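PDB 2YCD: glutathione S-transferase from Agrobacterium tumefaciens, which probably catalyses the conjugation of glutathione to electrophilic compounds, possibly including herbicides, binding the tripeptide at a thioredoxin-like domain. Local coordinates for residues 19-24 with 51-56; 156-161 with 195-200. One frame throughout, in Å; residues are numbered along the deposited sequence.

Contact 1: residues 19-24 with 51-56; sequences ITVFER and VRRLSF. With GTB (S-(p-nitrobenzyl)glutathione), chain B.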
loop_
_atom_site.group_PDB
_atom_site.type_symbol
_atom_site.label_atom_id
_atom_site.label_comp_id
_atom_site.label_asym_id
_atom_site.label_seq_id
_atom_site.Cartn_x
_atom_site.Cartn_y
_atom_site.Cartn_z
ATOM N N ILE A 19 -6.417 0.635 -20.207
ATOM C CA ILE A 19 -6.016 1.365 -19.014
ATOM C C ILE A 19 -6.089 2.869 -19.223
ATOM O O ILE A 19 -5.871 3.370 -20.333
ATOM C CB ILE A 19 -4.624 0.953 -18.538
ATOM C CG1 ILE A 19 -3.563 1.420 -19.514
ATOM C CG2 ILE A 19 -4.570 -0.578 -18.307
ATOM C CD1 ILE A 19 -2.146 1.141 -19.024
ATOM N N THR A 20 -6.427 3.599 -18.177
ATOM C CA THR A 20 -6.445 5.056 -18.287
ATOM C C THR A 20 -5.092 5.641 -17.921
ATOM O O THR A 20 -4.389 5.135 -17.027
ATOM C CB THR A 20 -7.523 5.689 -17.404
ATOM O OG1 THR A 20 -7.366 5.193 -16.065
ATOM C CG2 THR A 20 -8.940 5.369 -17.928
ATOM N N VAL A 21 -4.724 6.707 -18.629
ATOM C CA VAL A 21 -3.413 7.351 -18.495
ATOM C C VAL A 21 -3.603 8.852 -18.696
ATOM O O VAL A 21 -4.643 9.273 -19.202
ATOM C CB VAL A 21 -2.395 6.831 -19.545
ATOM C CG1 VAL A 21 -2.301 5.303 -19.496
ATOM C CG2 VAL A 21 -2.758 7.312 -20.962
ATOM N N PHE A 22 -2.632 9.658 -18.273
ATOM C CA PHE A 22 -2.685 11.100 -18.540
ATOM C C PHE A 22 -2.563 11.355 -20.043
ATOM O O PHE A 22 -1.708 10.774 -20.714
ATOM C CB PHE A 22 -1.511 11.844 -17.882
ATOM C CG PHE A 22 -1.581 11.968 -16.381
ATOM C CD1 PHE A 22 -2.481 12.835 -15.776
ATOM C CD2 PHE A 22 -0.671 11.289 -15.588
ATOM C CE1 PHE A 22 -2.507 12.984 -14.395
ATOM C CE2 PHE A 22 -0.690 11.421 -14.204
ATOM C CZ PHE A 22 -1.605 12.270 -13.603
ATOM N N GLU A 23 -3.391 12.250 -20.568
ATOM C CA GLU A 23 -3.152 12.784 -21.906
ATOM C C GLU A 23 -1.848 13.583 -21.948
ATOM O O GLU A 23 -1.063 13.438 -22.880
ATOM C CB GLU A 23 -4.336 13.637 -22.359
ATOM C CG GLU A 23 -4.245 14.096 -23.804
ATOM C CD GLU A 23 -5.496 14.824 -24.240
ATOM O OE1 GLU A 23 -5.913 15.752 -23.519
ATOM O OE2 GLU A 23 -6.071 14.455 -25.288
ATOM N N ARG A 24 -1.637 14.428 -20.944
ATOM C CA ARG A 24 -0.401 15.214 -20.836
ATOM C C ARG A 24 0.237 14.984 -19.477
ATOM O O ARG A 24 0.003 15.742 -18.540
ATOM C CB ARG A 24 -0.692 16.711 -21.049
ATOM C CG ARG A 24 -1.168 17.042 -22.457
ATOM C CD ARG A 24 -1.787 18.430 -22.513
ATOM N NE ARG A 24 -2.579 18.645 -23.723
ATOM C CZ ARG A 24 -2.114 19.155 -24.860
ATOM N NH1 ARG A 24 -0.842 19.518 -24.975
ATOM N NH2 ARG A 24 -2.933 19.306 -25.890
ATOM N N VAL A 51 -4.994 2.046 -24.385
ATOM C CA VAL A 51 -5.069 3.129 -23.418
ATOM C C VAL A 51 -6.168 4.116 -23.758
ATOM O O VAL A 51 -6.542 4.289 -24.933
ATOM C CB VAL A 51 -3.722 3.876 -23.236
ATOM C CG1 VAL A 51 -2.589 2.889 -22.925
ATOM C CG2 VAL A 51 -3.376 4.732 -24.460
ATOM N N ARG A 52 -6.692 4.738 -22.711
ATOM C CA ARG A 52 -7.610 5.848 -22.842
ATOM C C ARG A 52 -6.964 7.053 -22.171
ATOM O O ARG A 52 -6.731 7.042 -20.960
ATOM C CB ARG A 52 -8.951 5.504 -22.189
ATOM C CG ARG A 52 -9.999 6.581 -22.309
ATOM C CD ARG A 52 -11.413 5.992 -22.217
ATOM N NE ARG A 52 -11.648 5.292 -20.957
ATOM C CZ ARG A 52 -12.189 5.858 -19.882
ATOM N NH1 ARG A 52 -12.544 7.134 -19.919
ATOM N NH2 ARG A 52 -12.374 5.149 -18.773
ATOM N N ARG A 53 -6.648 8.073 -22.966
ATOM C CA ARG A 53 -5.968 9.258 -22.454
ATOM C C ARG A 53 -6.958 10.250 -21.861
ATOM O O ARG A 53 -7.963 10.591 -22.492
ATOM C CB ARG A 53 -5.197 9.937 -23.587
ATOM C CG ARG A 53 -4.074 9.102 -24.191
ATOM C CD ARG A 53 -3.488 9.792 -25.432
ATOM N NE ARG A 53 -4.510 10.012 -26.451
ATOM C CZ ARG A 53 -4.404 10.892 -27.444
ATOM N NH1 ARG A 53 -3.316 11.646 -27.564
ATOM N NH2 ARG A 53 -5.393 11.019 -28.318
ATOM N N LEU A 54 -6.683 10.716 -20.650
ATOM C CA LEU A 54 -7.580 11.633 -19.963
ATOM C C LEU A 54 -6.915 12.974 -19.740
ATOM O O LEU A 54 -5.796 13.047 -19.235
ATOM C CB LEU A 54 -7.995 11.069 -18.602
ATOM C CG LEU A 54 -8.754 9.739 -18.649
ATOM C CD1 LEU A 54 -9.143 9.329 -17.239
ATOM C CD2 LEU A 54 -9.983 9.881 -19.536
ATOM N N SER A 55 -7.619 14.039 -20.105
ATOM C CA SER A 55 -7.184 15.379 -19.748
ATOM C C SER A 55 -7.393 15.575 -18.254
ATOM O O SER A 55 -8.159 14.846 -17.621
ATOM C CB SER A 55 -7.983 16.426 -20.538
ATOM O OG SER A 55 -9.343 16.456 -20.122
ATOM N N PHE A 56 -6.711 16.555 -17.678
ATOM C CA PHE A 56 -6.866 16.829 -16.253
ATOM C C PHE A 56 -8.316 17.145 -15.913
ATOM O O PHE A 56 -8.814 16.760 -14.859
ATOM C CB PHE A 56 -5.948 17.977 -15.817
ATOM C CG PHE A 56 -4.486 17.674 -15.988
ATOM C CD1 PHE A 56 -3.894 16.638 -15.287
ATOM C CD2 PHE A 56 -3.703 18.421 -16.849
ATOM C CE1 PHE A 56 -2.553 16.356 -15.439
ATOM C CE2 PHE A 56 -2.358 18.141 -17.005
ATOM C CZ PHE A 56 -1.783 17.106 -16.296
HETATM N N1 GTB B . -3.030 4.337 -4.953
HETATM C CA1 GTB B . -3.247 4.743 -6.349
HETATM C C1 GTB B . -2.600 3.753 -7.283
HETATM O O11 GTB B . -1.504 3.267 -6.932
HETATM O O12 GTB B . -3.165 3.470 -8.366
HETATM C CB1 GTB B . -2.696 6.166 -6.532
HETATM C CG1 GTB B . -3.016 6.704 -7.925
HETATM C CD1 GTB B . -2.383 8.061 -8.167
HETATM O OE1 GTB B . -1.732 8.599 -7.272
HETATM N N2 GTB B . -2.565 8.586 -9.377
HETATM C CA2 GTB B . -1.999 9.880 -9.761
HETATM C C2 GTB B . -3.040 10.796 -10.327
HETATM O O2 GTB B . -3.958 10.379 -11.029
HETATM C CB2 GTB B . -0.998 9.660 -10.912
HETATM S SG2 GTB B . 0.445 8.752 -10.472
HETATM N N3 GTB B . -2.892 12.091 -10.039
HETATM C CA3 GTB B . -3.750 13.150 -10.543
HETATM C C3 GTB B . -4.634 13.769 -9.499
HETATM O O31 GTB B . -4.511 13.427 -8.307
HETATM O O32 GTB B . -5.466 14.613 -9.906
HETATM C "C'" GTB B . 1.349 9.780 -9.354
HETATM C "C1'" GTB B . 2.418 10.585 -10.045
HETATM C "C2'" GTB B . 2.152 11.879 -10.465
HETATM C "C3'" GTB B . 3.149 12.621 -11.096
HETATM C "C4'" GTB B . 4.409 12.064 -11.298
HETATM N N41 GTB B . 5.419 12.817 -11.926
HETATM O O41 GTB B . 6.567 12.387 -12.018
HETATM O O42 GTB B . 5.140 13.916 -12.366
HETATM C "C5'" GTB B . 4.671 10.771 -10.865
HETATM C "C6'" GTB B . 3.678 10.029 -10.233
HETATM O O HOH W 1 -1.272 12.342 -25.658
HETATM O O HOH W 2 -8.816 12.448 -24.509
HETATM O O HOH W 3 -3.498 14.926 -18.817
#

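Contact 2: residues 156-161 with 195-200; sequences RLDELS and KDYGNL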
loop_
_atom_site.group_PDB
_atom_site.type_symbol
_atom_site.label_atom_id
_atom_site.label_comp_id
_atom_site.label_asym_id
_atom_site.label_seq_id
_atom_site.Cartn_x
_atom_site.Cartn_y
_atom_site.Cartn_z
ATOM N N ARG A 156 15.429 3.954 5.658
ATOM C CA ARG A 156 14.715 2.905 4.927
ATOM C C ARG A 156 15.533 2.341 3.765
ATOM O O ARG A 156 15.490 1.141 3.501
ATOM C CB ARG A 156 13.372 3.427 4.400
ATOM C CG ARG A 156 12.350 3.659 5.482
ATOM C CD ARG A 156 11.773 2.354 6.035
ATOM N NE ARG A 156 10.792 2.653 7.067
ATOM C CZ ARG A 156 10.957 2.434 8.366
ATOM N NH1 ARG A 156 12.071 1.879 8.828
ATOM N NH2 ARG A 156 9.983 2.762 9.210
ATOM N N LEU A 157 16.285 3.195 3.072
ATOM C CA LEU A 157 17.152 2.725 2.002
ATOM C C LEU A 157 18.326 1.892 2.537
ATOM O O LEU A 157 18.693 0.893 1.937
ATOM C CB LEU A 157 17.653 3.890 1.134
ATOM C CG LEU A 157 16.565 4.686 0.389
ATOM C CD1 LEU A 157 17.169 5.850 -0.379
ATOM C CD2 LEU A 157 15.779 3.807 -0.583
ATOM N N ASP A 158 18.873 2.300 3.682
ATOM C CA ASP A 158 19.883 1.484 4.380
ATOM C C ASP A 158 19.316 0.090 4.621
ATOM O O ASP A 158 19.951 -0.914 4.334
ATOM C CB ASP A 158 20.259 2.063 5.755
ATOM C CG ASP A 158 21.090 3.342 5.678
ATOM O OD1 ASP A 158 21.673 3.650 4.615
ATOM O OD2 ASP A 158 21.157 4.037 6.722
ATOM N N GLU A 159 18.104 0.033 5.170
ATOM C CA GLU A 159 17.468 -1.242 5.488
ATOM C C GLU A 159 17.202 -2.098 4.242
ATOM O O GLU A 159 17.468 -3.311 4.221
ATOM C CB GLU A 159 16.174 -0.986 6.279
ATOM C CG GLU A 159 16.464 -0.476 7.704
ATOM C CD GLU A 159 15.356 0.368 8.311
ATOM O OE1 GLU A 159 14.303 0.593 7.676
ATOM O OE2 GLU A 159 15.525 0.825 9.459
ATOM N N LEU A 160 16.677 -1.474 3.191
ATOM C CA LEU A 160 16.396 -2.203 1.964
ATOM C C LEU A 160 17.676 -2.730 1.311
ATOM O O LEU A 160 17.730 -3.856 0.812
ATOM C CB LEU A 160 15.647 -1.292 0.976
ATOM C CG LEU A 160 15.259 -1.950 -0.351
ATOM C CD1 LEU A 160 14.279 -3.095 -0.138
ATOM C CD2 LEU A 160 14.670 -0.922 -1.325
ATOM N N SER A 161 18.702 -1.887 1.305
ATOM C CA SER A 161 19.995 -2.241 0.709
ATOM C C SER A 161 20.651 -3.410 1.450
ATOM O O SER A 161 21.162 -4.341 0.820
ATOM C CB SER A 161 20.893 -1.011 0.733
ATOM O OG SER A 161 22.193 -1.329 0.251
ATOM N N LYS A 195 22.657 6.956 -5.979
ATOM C CA LYS A 195 24.087 6.802 -6.254
ATOM C C LYS A 195 24.842 6.382 -4.990
ATOM O O LYS A 195 25.907 5.774 -5.068
ATOM C CB LYS A 195 24.675 8.094 -6.831
ATOM C CG LYS A 195 24.037 8.533 -8.149
ATOM C CD LYS A 195 24.457 9.946 -8.535
ATOM C CE LYS A 195 25.945 10.027 -8.843
ATOM N NZ LYS A 195 26.332 11.367 -9.370
ATOM N N ASP A 196 24.281 6.695 -3.827
ATOM C CA ASP A 196 24.901 6.318 -2.565
ATOM C C ASP A 196 24.526 4.908 -2.114
ATOM O O ASP A 196 24.970 4.451 -1.066
ATOM C CB ASP A 196 24.558 7.331 -1.470
ATOM C CG ASP A 196 25.244 8.663 -1.684
ATOM O OD1 ASP A 196 26.416 8.658 -2.119
ATOM O OD2 ASP A 196 24.612 9.711 -1.424
ATOM N N TYR A 197 23.716 4.224 -2.922
ATOM C CA TYR A 197 23.292 2.862 -2.622
ATOM C C TYR A 197 23.549 1.964 -3.828
ATOM O O TYR A 197 22.635 1.641 -4.594
ATOM C CB TYR A 197 21.806 2.837 -2.229
ATOM C CG TYR A 197 21.553 3.578 -0.938
ATOM C CD1 TYR A 197 21.273 4.938 -0.940
ATOM C CD2 TYR A 197 21.609 2.921 0.285
ATOM C CE1 TYR A 197 21.070 5.626 0.227
ATOM C CE2 TYR A 197 21.398 3.597 1.467
ATOM C CZ TYR A 197 21.131 4.946 1.437
ATOM O OH TYR A 197 20.923 5.612 2.614
ATOM N N GLY A 198 24.805 1.567 -4.006
ATOM C CA GLY A 198 25.225 0.903 -5.220
ATOM C C GLY A 198 24.356 -0.278 -5.608
ATOM O O GLY A 198 24.031 -0.437 -6.784
ATOM N N ASN A 199 23.987 -1.123 -4.642
ATOM C CA ASN A 199 23.197 -2.298 -4.995
ATOM C C ASN A 199 21.755 -1.943 -5.388
ATOM O O ASN A 199 21.185 -2.589 -6.249
ATOM C CB ASN A 199 23.288 -3.440 -3.950
ATOM C CG ASN A 199 22.558 -3.139 -2.650
ATOM O OD1 ASN A 199 22.316 -1.988 -2.293
ATOM N ND2 ASN A 199 22.258 -4.187 -1.912
ATOM N N LEU A 200 21.203 -0.884 -4.801
ATOM C CA LEU A 200 19.866 -0.432 -5.203
ATOM C C LEU A 200 19.864 0.190 -6.591
ATOM O O LEU A 200 18.950 -0.061 -7.392
ATOM C CB LEU A 200 19.291 0.540 -4.165
ATOM C CG LEU A 200 19.086 0.023 -2.735
ATOM C CD1 LEU A 200 18.365 1.078 -1.926
ATOM C CD2 LEU A 200 18.332 -1.291 -2.695
#

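Contact 1: residues 19-24 with 51-56
Strands 18-22 and 50-54 are the two parallel strands of a beta-alpha-beta unit in the thioredoxin-like domain, with helix 35-45 making the crossover. Four backbone bonds alternate between them: Arg52 N to Ile19 O, Val21 N to Arg52 O, Leu54 N to Val21 O at 2.9 Å and nearly along the C=O axis, and Glu23 N to Leu54 O, the straightest (173° at the hydrogen). The last reaches its carbonyl from well above the plane, and water 3 donates to the same oxygen while accepting from Arg24 N. Ile19, Val21 and Val51 share the face under helix 35-45; Ile19 and Val51 run side by side, CG1 to CG1 3.8 Å. On the other face Thr20 CG2 sits over the guanidinium of Arg52, 3.5 Å from NH2, while Thr20 OG1 bonds Ser75. The ring of Phe22, the last residue of its strand, crosses that of Phe56 obliquely, CE1 of Phe22 3.5 Å from CE1 of Phe56 and at that ring's edge. Phe22 CE2 also lies 3.7 Å from GTB CB2, the cysteinyl beta carbon. This is the parallel beta-alpha-beta unit of the thioredoxin-like N-terminal domain, its first strand ending in Phe22, which lines the glutathione pocket.

Contact 2: residues 156-161 with 195-200
Asn199 ND2 is held by two acceptors, Ser161 O within the contact and Gly165 O, just past the end of helix 142-164. The first bond, 2.9 Å from Asn199 ND2 to Ser161 O, lies in the amide plane and meets an in-plane lone pair of the carbonyl. Ser161 OG, anti to its backbone N (chi1 176°), donates back to Asn199 OD1 across 2.6 Å, approaching from above the amide carbonyl plane. One amide thus grips both the hydroxyl and the backbone of a single serine, which sets which way round the amide of Asn199 sits. Tyr197, the N-cap residue of helix 198-208, lays its ring across Leu157: CB of Leu157 stands over one face, 3.8 Å from the centroid of the Tyr197 ring, a CH-pi contact. At the ring's edge, Tyr197 OH donates to Asp158 OD1 over 2.9 Å, reaching the oxygen from above the carboxylate plane. Deeper in, Leu200 forks against helix 142-164: its CD1 lies 4.0 Å from Leu157 CD2, and its CD2 is 3.9 Å from Leu160 CG. Leu160 in turn rests on Trp114 of helix 105-135. Such packing of the first turn of one helix against another belongs to the all-helical C-terminal domain of glutathione transferases.

Overall arrangement
Contact 1 closes before contact 2 opens along the chain, and they lie on opposite sides of its centre, their own centres 33 Å apart and their nearest atoms about 23 Å apart. One belongs to the thioredoxin-like sheet, the other to the helical domain. Contact 1 touches s-(p-nitrobenzyl)glutathione directly through Phe22, in a pocket where Gln72, Ile73, Glu85 and Ser86 hydrogen-bond the ligand. Contact 2 stays back, with the side chain of Leu160 about 12 Å from a bound ligand, yet the other side of segment 156-161 reaches the second subunit, where Arg156 packs on Gln72 and Glu159 on Phe70. Thr121 of the second subunit also hydrogen-bonds the ligand, so the site draws on both subunits.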